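Local coordinates for protein fatty acid amide hydrolase (Candida albicans, PDB 6KVR) that probably hydrolyses monocarboxylic acid amides to the carboxylate and ammonium, as a fungal enzyme of the amidase signature family, at residues 52-57 and 224-229; 217-222 and 473-478; 62-67 and 115-120. All coordinates share one frame; numbering follows the deposited sequence.

Interaction 1: 52-57 and 224-229; sequences KPIDDL and FNLLLS
A type I beta turn running from Asn-225 to Leu-228 meets the short helix 54-59 here, and the joint is made almost wholly by one leucine. Leu-226, in the second position of the turn, points its side chain at the helix, and its CD1 methyl reaches two residues one helical turn apart: the distance to Leu-57 CB is 4.1 Å and that to Ile-54 CD1 is 4.2 Å. Ile-54 gets there by length, since its CG1 branch lies opposite the backbone N (chi1 -178°) and carries CD1 to the leucine, the two side chains standing about perpendicular. At its base Leu-226 also packs CB against the carbonyl O of Leu-57, 4.1 Å away. All of this is van der Waals contact, and the buried area is modest at 112 Å². The turn is braced from within. Asn-225 OD1 accepts from the backbone N of Leu-227 at 3.0 Å, in the carbonyl plane, which makes an Asx turn, while Leu-228 N closes the beta turn on Asn-225 O. Asn-225 ND2 in turn donates to Val-537 O and Gln-61 OE1, tying the turn to the loop at Val-537 and to the link between helices 54-59 and 64-70. Pro-53 occupies the N-cap position of helix 54-59, and the turn lies between strand 221-222, whose Lys-221 packs on Leu-226, and helix 235-243 further along the chain.

Interaction 2: 217-222 and 473-478; sequences TGLTKN and PHSEEV
Leu-219 is the first residue of 217-222 to touch 473-478, and its two methyls divide the work. CD1 rests on Ser-475 CB at 3.9 Å, while CD2 lies 4.0 Å from Glu-476 CG, the leucine and glutamate side chains meeting at roughly a right angle. The glutamate thus contributes its aliphatic part to the contact. Thr-220 turns its side chain away, so its share is made by the backbone: its carbonyl O accepts from a water at 2.9 Å, and the same water accepts from Ser-475 OG at 2.7 Å. Lys-221 comes next. Its chain bends at chi2 (-56°) and then runs extended, bringing NZ to Ser-475 OG for a 2.7 Å hydrogen bond in which the lysine is the donor. NZ also donates to Leu-227 O, in the neighbouring beta turn. On the opposing segment, Ser-475 and Glu-476 are the central pair of a type II turn from His-474 to Glu-477, and Glu-476 N is bonded to Asp-211 OD1. Ser-475 OG therefore acts both ways, accepting from the ammonium and donating to the water. That pair of hydrogen bonds, beside the apolar cover of Leu-219, links the two loops through a neutral hydroxyl and, in this pair of segments, without a salt bridge.

Interaction 3: 62-67 and 115-120; sequences FNAVDY and HQFTNC
Three side chains of 62-67 close on the ring of Phe-117, and the angles between them define the contact. Phe-62 and Phe-117 hold their rings nearly parallel, the planes 3° apart, yet the rings are not stacked: with centroids 5.8 Å apart they meet rim to rim, neither lying over the other's face. Their nearest atoms are Phe-62 CE2 and Phe-117 CE1, at 3.5 Å. Tyr-67 comes to the far end of the Phe-117 ring, its side chain at about a right angle to that of the phenylalanine, with CD2 3.9 Å from Phe-117 CZ. The same CD2 lies in the plane of the Phe-62 ring, at its edge, so the tyrosine touches both phenylalanines. Ala-64 fills in near the root of the ring, where its CB is 3.9 Å from Phe-117 CD1 and about as far from CG and CB. Both aromatic residues of 62-67 have CG anti to the backbone N, whereas Phe-117 keeps CG beside its own N (chi1 -77°), sending its ring out from the last turn of helix 100-118 toward them. The start of helix 64-70 is fixed by Asn-63, the N-cap: its OD1 accepts from Asp-66 N at 2.8 Å, nearly straight at the hydrogen (166°), although the donor sits well above the carbonyl plane. At the other helix Asn-119 leaves helical angles with positive phi while its N still bonds to His-115 O. Leu-50 adds a further side chain against Phe-117, and Tyr-243 of helix 235-243 packs on Ala-64. The arrangement is that of a small aromatic cluster joining the capped N-terminus of one helix to the C-terminus of another, here on the helical layer around the amidase sheet.

Overall arrangement
The three contacts share one region on the same side of the chain's centre; residues 217-229 supply one side of interactions 1 and 2 and bond to the segments of interaction 3. Interaction 1 is buried, though it lies toward the outside of the chain and is the smallest in area; like interaction 3 it is wholly apolar across its segments. Interaction 1 uses helix 54-59 and interaction 3 helix 64-70, consecutive in the chain, and Leu-226 N bonds to Phe-62 O. Interaction 2, only partly buried, relies on a lysine, a serine and a water between loops. It joins interaction 1 through Leu-228 O and Asn-222 N, and interaction 3 through Lys-221 N and Thr-118 O.

Interaction 1: 52-57 and 224-229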
loop_
_atom_site.group_PDB
_atom_site.type_symbol
_atom_site.label_atom_id
_atom_site.label_comp_id
_atom_site.label_asym_id
_atom_site.label_seq_id
_atom_site.Cartn_x
_atom_site.Cartn_y
_atom_site.Cartn_z
ATOM N N LYS A 52 42.551 12.584 25.050
ATOM C CA LYS A 52 42.505 11.766 26.254
ATOM C C LYS A 52 41.953 10.405 25.852
ATOM O O LYS A 52 41.414 10.266 24.746
ATOM C CB LYS A 52 41.619 12.381 27.345
ATOM C CG LYS A 52 41.863 13.829 27.718
ATOM C CD LYS A 52 41.329 14.071 29.141
ATOM C CE LYS A 52 40.833 15.495 29.356
ATOM N NZ LYS A 52 39.794 15.869 28.356
ATOM N N PRO A 53 42.075 9.379 26.698
ATOM C CA PRO A 53 41.381 8.117 26.423
ATOM C C PRO A 53 39.908 8.367 26.123
ATOM O O PRO A 53 39.306 9.320 26.629
ATOM C CB PRO A 53 41.576 7.324 27.717
ATOM C CG PRO A 53 42.914 7.805 28.222
ATOM C CD PRO A 53 42.958 9.276 27.877
ATOM N N ILE A 54 39.334 7.513 25.266
ATOM C CA ILE A 54 37.989 7.776 24.752
ATOM C C ILE A 54 36.974 7.825 25.893
ATOM O O ILE A 54 36.068 8.667 25.899
ATOM C CB ILE A 54 37.607 6.740 23.674
ATOM C CG1 ILE A 54 36.215 7.039 23.095
ATOM C CG2 ILE A 54 37.689 5.326 24.211
ATOM C CD1 ILE A 54 36.177 8.319 22.267
ATOM N N ASP A 55 37.131 6.969 26.907
ATOM C CA ASP A 55 36.149 6.983 27.986
ATOM C C ASP A 55 36.246 8.241 28.850
ATOM O O ASP A 55 35.247 8.653 29.450
ATOM C CB ASP A 55 36.288 5.723 28.829
ATOM C CG ASP A 55 35.589 4.543 28.187
ATOM O OD1 ASP A 55 36.286 3.611 27.714
ATOM O OD2 ASP A 55 34.330 4.580 28.116
ATOM N N ASP A 56 37.423 8.866 28.933
ATOM C CA ASP A 56 37.496 10.187 29.553
ATOM C C ASP A 56 36.830 11.242 28.684
ATOM O O ASP A 56 36.158 12.145 29.197
ATOM C CB ASP A 56 38.947 10.575 29.808
ATOM C CG ASP A 56 39.585 9.723 30.865
ATOM O OD1 ASP A 56 38.860 9.265 31.777
ATOM O OD2 ASP A 56 40.806 9.497 30.766
ATOM N N LEU A 57 37.027 11.165 27.366
ATOM C CA LEU A 57 36.348 12.099 26.478
ATOM C C LEU A 57 34.841 11.950 26.586
ATOM O O LEU A 57 34.105 12.944 26.487
ATOM C CB LEU A 57 36.820 11.889 25.040
ATOM C CG LEU A 57 38.311 12.189 24.810
ATOM C CD1 LEU A 57 38.736 11.956 23.358
ATOM C CD2 LEU A 57 38.675 13.602 25.260
ATOM N N PHE A 224 28.511 15.696 18.682
ATOM C CA PHE A 224 28.535 17.029 19.284
ATOM C C PHE A 224 28.693 16.998 20.800
ATOM O O PHE A 224 28.906 18.051 21.414
ATOM C CB PHE A 224 27.254 17.797 18.920
ATOM C CG PHE A 224 27.204 18.237 17.484
ATOM C CD1 PHE A 224 27.741 19.460 17.098
ATOM C CD2 PHE A 224 26.636 17.417 16.514
ATOM C CE1 PHE A 224 27.699 19.867 15.762
ATOM C CE2 PHE A 224 26.594 17.809 15.183
ATOM C CZ PHE A 224 27.126 19.037 14.806
ATOM N N ASN A 225 28.594 15.822 21.405
ATOM C CA ASN A 225 28.715 15.622 22.839
ATOM C C ASN A 225 28.859 14.126 23.036
ATOM O O ASN A 225 27.861 13.399 22.967
ATOM C CB ASN A 225 27.488 16.169 23.582
ATOM C CG ASN A 225 27.580 15.994 25.103
ATOM O OD1 ASN A 225 28.198 15.056 25.599
ATOM N ND2 ASN A 225 26.948 16.905 25.845
ATOM N N LEU A 226 30.088 13.656 23.261
ATOM C CA LEU A 226 30.370 12.226 23.274
ATOM C C LEU A 226 29.792 11.503 24.482
ATOM O O LEU A 226 29.840 10.266 24.519
ATOM C CB LEU A 226 31.874 11.978 23.204
ATOM C CG LEU A 226 32.551 12.198 21.849
ATOM C CD1 LEU A 226 34.054 11.889 21.949
ATOM C CD2 LEU A 226 31.913 11.352 20.765
ATOM N N LEU A 227 29.252 12.209 25.472
ATOM C CA LEU A 227 28.515 11.477 26.498
ATOM C C LEU A 227 27.178 10.960 25.955
ATOM O O LEU A 227 26.695 9.905 26.394
ATOM C CB LEU A 227 28.300 12.355 27.733
ATOM C CG LEU A 227 27.449 11.768 28.876
ATOM C CD1 LEU A 227 28.097 10.550 29.527
ATOM C CD2 LEU A 227 27.158 12.821 29.928
ATOM N N LEU A 228 26.584 11.659 24.983
ATOM C CA LEU A 228 25.227 11.343 24.551
ATOM C C LEU A 228 25.200 10.275 23.461
ATOM O O LEU A 228 26.173 10.051 22.735
ATOM C CB LEU A 228 24.503 12.597 24.050
ATOM C CG LEU A 228 24.682 13.784 25.010
ATOM C CD1 LEU A 228 24.018 15.022 24.445
ATOM C CD2 LEU A 228 24.145 13.439 26.429
ATOM N N SER A 229 24.051 9.613 23.358
ATOM C CA SER A 229 23.792 8.714 22.246
ATOM C C SER A 229 23.641 9.489 20.939
ATOM O O SER A 229 23.145 10.619 20.910
ATOM C CB SER A 229 22.518 7.917 22.508
ATOM O OG SER A 229 21.984 7.428 21.297
#

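Interaction 2: 217-222 and 473-478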
loop_
_atom_site.group_PDB
_atom_site.type_symbol
_atom_site.label_atom_id
_atom_site.label_comp_id
_atom_site.label_asym_id
_atom_site.label_seq_id
_atom_site.Cartn_x
_atom_site.Cartn_y
_atom_site.Cartn_z
ATOM N N THR A 217 29.904 -4.157 18.500
ATOM C CA THR A 217 30.755 -2.987 18.688
ATOM C C THR A 217 30.378 -2.119 19.882
ATOM O O THR A 217 31.027 -1.087 20.090
ATOM C CB THR A 217 30.712 -2.101 17.435
ATOM O OG1 THR A 217 29.348 -1.701 17.183
ATOM C CG2 THR A 217 31.256 -2.860 16.225
ATOM N N GLY A 218 29.326 -2.463 20.634
ATOM C CA GLY A 218 28.973 -1.676 21.818
ATOM C C GLY A 218 28.109 -0.474 21.477
ATOM O O GLY A 218 27.104 -0.600 20.769
ATOM N N LEU A 219 28.490 0.701 21.977
ATOM C CA LEU A 219 27.692 1.915 21.840
ATOM C C LEU A 219 28.297 2.873 20.822
ATOM O O LEU A 219 29.520 2.994 20.700
ATOM C CB LEU A 219 27.565 2.650 23.182
ATOM C CG LEU A 219 27.043 1.879 24.382
ATOM C CD1 LEU A 219 27.369 2.614 25.697
ATOM C CD2 LEU A 219 25.537 1.619 24.228
ATOM N N THR A 220 27.424 3.580 20.113
ATOM C CA THR A 220 27.824 4.660 19.210
ATOM C C THR A 220 27.451 5.994 19.845
ATOM O O THR A 220 26.363 6.126 20.408
ATOM C CB THR A 220 27.159 4.484 17.837
ATOM O OG1 THR A 220 27.624 3.255 17.264
ATOM C CG2 THR A 220 27.465 5.654 16.873
ATOM N N LYS A 221 28.348 6.980 19.770
ATOM C CA LYS A 221 28.212 8.207 20.550
ATOM C C LYS A 221 27.917 9.421 19.672
ATOM O O LYS A 221 28.233 9.446 18.481
ATOM C CB LYS A 221 29.485 8.469 21.374
ATOM C CG LYS A 221 29.662 7.507 22.549
ATOM C CD LYS A 221 28.439 7.536 23.488
ATOM C CE LYS A 221 28.778 6.898 24.839
ATOM N NZ LYS A 221 27.730 7.153 25.852
ATOM N N ASN A 222 27.350 10.459 20.306
ATOM C CA ASN A 222 26.955 11.687 19.594
ATOM C C ASN A 222 28.171 12.531 19.233
ATOM O O ASN A 222 28.996 12.823 20.100
ATOM C CB ASN A 222 26.001 12.517 20.458
ATOM C CG ASN A 222 25.310 13.623 19.679
ATOM O OD1 ASN A 222 25.952 14.426 18.980
ATOM N ND2 ASN A 222 23.989 13.676 19.798
ATOM N N PRO A 473 19.520 11.500 24.133
ATOM C CA PRO A 473 19.508 10.923 25.478
ATOM C C PRO A 473 20.875 10.357 25.858
ATOM O O PRO A 473 21.775 10.197 25.037
ATOM C CB PRO A 473 18.469 9.809 25.356
ATOM C CG PRO A 473 18.700 9.302 23.977
ATOM C CD PRO A 473 19.016 10.550 23.126
ATOM N N HIS A 474 21.023 10.055 27.138
ATOM C CA HIS A 474 22.173 9.264 27.546
ATOM C C HIS A 474 22.031 7.846 26.999
ATOM O O HIS A 474 20.920 7.351 26.799
ATOM C CB HIS A 474 22.290 9.236 29.067
ATOM C CG HIS A 474 22.616 10.565 29.668
ATOM N ND1 HIS A 474 22.404 10.853 31.000
ATOM C CD2 HIS A 474 23.153 11.682 29.121
ATOM C CE1 HIS A 474 22.789 12.093 31.245
ATOM N NE2 HIS A 474 23.245 12.620 30.120
ATOM N N SER A 475 23.166 7.186 26.768
ATOM C CA SER A 475 23.132 5.835 26.223
ATOM C C SER A 475 22.253 4.925 27.072
ATOM O O SER A 475 22.280 4.973 28.305
ATOM C CB SER A 475 24.550 5.271 26.111
ATOM O OG SER A 475 25.308 6.086 25.220
ATOM N N GLU A 476 21.424 4.131 26.387
ATOM C CA GLU A 476 20.570 3.115 27.000
ATOM C C GLU A 476 19.518 3.724 27.928
ATOM O O GLU A 476 18.980 3.034 28.803
ATOM C CB GLU A 476 21.406 2.067 27.748
ATOM C CG GLU A 476 22.554 1.450 26.928
ATOM C CD GLU A 476 23.077 0.130 27.519
ATOM O OE1 GLU A 476 22.495 -0.964 27.268
ATOM O OE2 GLU A 476 24.086 0.197 28.258
ATOM N N GLU A 477 19.178 4.998 27.726
ATOM C CA GLU A 477 18.235 5.709 28.595
ATOM C C GLU A 477 17.229 6.504 27.765
ATOM O O GLU A 477 16.964 7.681 28.023
ATOM C CB GLU A 477 18.990 6.615 29.579
ATOM C CG GLU A 477 19.608 5.842 30.751
ATOM C CD GLU A 477 20.186 6.743 31.834
ATOM O OE1 GLU A 477 19.404 7.314 32.626
ATOM O OE2 GLU A 477 21.433 6.833 31.916
ATOM N N VAL A 478 16.654 5.870 26.744
ATOM C CA VAL A 478 15.598 6.497 25.962
ATOM C C VAL A 478 14.474 5.481 25.782
ATOM O O VAL A 478 14.683 4.405 25.207
ATOM C CB VAL A 478 16.109 7.046 24.615
ATOM C CG1 VAL A 478 16.970 6.021 23.863
ATOM C CG2 VAL A 478 14.961 7.544 23.764
HETATM O O HOH W 1 24.849 5.296 22.689
#

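Interaction 3: 62-67 and 115-120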
loop_
_atom_site.group_PDB
_atom_site.type_symbol
_atom_site.label_atom_id
_atom_site.label_comp_id
_atom_site.label_asym_id
_atom_site.label_seq_id
_atom_site.Cartn_x
_atom_site.Cartn_y
_atom_site.Cartn_z
ATOM N N PHE A 62 32.799 15.618 25.562
ATOM C CA PHE A 62 33.647 16.127 24.494
ATOM C C PHE A 62 32.823 16.394 23.233
ATOM O O PHE A 62 32.009 15.563 22.826
ATOM C CB PHE A 62 34.754 15.093 24.232
ATOM C CG PHE A 62 35.847 15.564 23.312
ATOM C CD1 PHE A 62 36.874 16.360 23.782
ATOM C CD2 PHE A 62 35.865 15.173 21.980
ATOM C CE1 PHE A 62 37.896 16.777 22.933
ATOM C CE2 PHE A 62 36.874 15.590 21.129
ATOM C CZ PHE A 62 37.894 16.395 21.608
ATOM N N ASN A 63 33.012 17.580 22.632
ATOM C CA ASN A 63 32.368 17.935 21.363
ATOM C C ASN A 63 33.361 17.614 20.251
ATOM O O ASN A 63 34.249 18.418 19.953
ATOM C CB ASN A 63 31.951 19.407 21.354
ATOM C CG ASN A 63 31.310 19.849 20.030
ATOM O OD1 ASN A 63 31.515 19.242 18.975
ATOM N ND2 ASN A 63 30.539 20.930 20.090
ATOM N N ALA A 64 33.211 16.435 19.630
ATOM C CA ALA A 64 34.183 16.021 18.624
ATOM C C ALA A 64 34.121 16.898 17.379
ATOM O O ALA A 64 35.145 17.107 16.722
ATOM C CB ALA A 64 33.984 14.552 18.251
ATOM N N VAL A 65 32.948 17.430 17.041
ATOM C CA VAL A 65 32.842 18.276 15.851
ATOM C C VAL A 65 33.643 19.564 16.035
ATOM O O VAL A 65 34.335 20.023 15.117
ATOM C CB VAL A 65 31.362 18.565 15.539
ATOM C CG1 VAL A 65 31.231 19.601 14.417
ATOM C CG2 VAL A 65 30.643 17.267 15.177
ATOM N N ASP A 66 33.565 20.164 17.226
ATOM C CA ASP A 66 34.348 21.362 17.499
ATOM C C ASP A 66 35.840 21.083 17.394
ATOM O O ASP A 66 36.585 21.863 16.789
ATOM C CB ASP A 66 34.009 21.897 18.883
ATOM C CG ASP A 66 34.274 23.369 19.001
ATOM O OD1 ASP A 66 33.629 24.142 18.259
ATOM O OD2 ASP A 66 35.160 23.751 19.800
ATOM N N TYR A 67 36.284 19.963 17.966
ATOM C CA TYR A 67 37.692 19.576 17.927
ATOM C C TYR A 67 38.205 19.395 16.500
ATOM O O TYR A 67 39.349 19.757 16.193
ATOM C CB TYR A 67 37.880 18.285 18.714
ATOM C CG TYR A 67 39.324 17.918 18.984
ATOM C CD1 TYR A 67 40.088 18.634 19.897
ATOM C CD2 TYR A 67 39.914 16.841 18.334
ATOM C CE1 TYR A 67 41.399 18.284 20.152
ATOM C CE2 TYR A 67 41.215 16.485 18.580
ATOM C CZ TYR A 67 41.954 17.210 19.483
ATOM O OH TYR A 67 43.255 16.850 19.711
ATOM N N HIS A 115 34.689 7.493 13.078
ATOM C CA HIS A 115 34.687 6.220 13.799
ATOM C C HIS A 115 35.550 6.269 15.055
ATOM O O HIS A 115 35.168 5.722 16.097
ATOM C CB HIS A 115 35.174 5.083 12.900
ATOM C CG HIS A 115 35.167 3.750 13.587
ATOM N ND1 HIS A 115 34.005 3.137 14.007
ATOM C CD2 HIS A 115 36.176 2.936 13.970
ATOM C CE1 HIS A 115 34.296 1.987 14.587
ATOM N NE2 HIS A 115 35.609 1.843 14.585
ATOM N N GLN A 116 36.732 6.885 14.967
ATOM C CA GLN A 116 37.640 6.921 16.114
ATOM C C GLN A 116 37.012 7.636 17.306
ATOM O O GLN A 116 37.253 7.263 18.458
ATOM C CB GLN A 116 38.957 7.594 15.715
ATOM C CG GLN A 116 40.173 6.932 16.316
ATOM C CD GLN A 116 41.400 7.832 16.310
ATOM O OE1 GLN A 116 41.538 8.717 15.465
ATOM N NE2 GLN A 116 42.285 7.617 17.272
ATOM N N PHE A 117 36.163 8.627 17.050
ATOM C CA PHE A 117 35.499 9.351 18.125
ATOM C C PHE A 117 34.126 8.777 18.475
ATOM O O PHE A 117 33.808 8.647 19.659
ATOM C CB PHE A 117 35.365 10.826 17.744
ATOM C CG PHE A 117 36.649 11.610 17.889
ATOM C CD1 PHE A 117 36.998 12.183 19.110
ATOM C CD2 PHE A 117 37.510 11.775 16.807
ATOM C CE1 PHE A 117 38.183 12.916 19.245
ATOM C CE2 PHE A 117 38.681 12.496 16.931
ATOM C CZ PHE A 117 39.022 13.068 18.153
ATOM N N THR A 118 33.292 8.432 17.482
ATOM C CA THR A 118 31.915 8.056 17.775
ATOM C C THR A 118 31.638 6.554 17.761
ATOM O O THR A 118 30.588 6.145 18.271
ATOM C CB THR A 118 30.962 8.728 16.787
ATOM O OG1 THR A 118 31.236 8.233 15.469
ATOM C CG2 THR A 118 31.123 10.250 16.837
ATOM N N ASN A 119 32.524 5.729 17.191
ATOM C CA ASN A 119 32.317 4.275 17.086
ATOM C C ASN A 119 31.122 3.960 16.182
ATOM O O ASN A 119 30.352 3.029 16.425
ATOM C CB ASN A 119 32.156 3.624 18.467
ATOM C CG ASN A 119 32.316 2.102 18.430
ATOM O OD1 ASN A 119 33.222 1.573 17.784
ATOM N ND2 ASN A 119 31.429 1.392 19.137
ATOM N N CYS A 120 30.986 4.740 15.110
ATOM C CA CYS A 120 29.838 4.683 14.222
ATOM C C CYS A 120 29.913 3.606 13.134
ATOM O O CYS A 120 28.881 3.318 12.517
ATOM C CB CYS A 120 29.641 6.051 13.559
ATOM S SG CYS A 120 31.075 6.569 12.598
#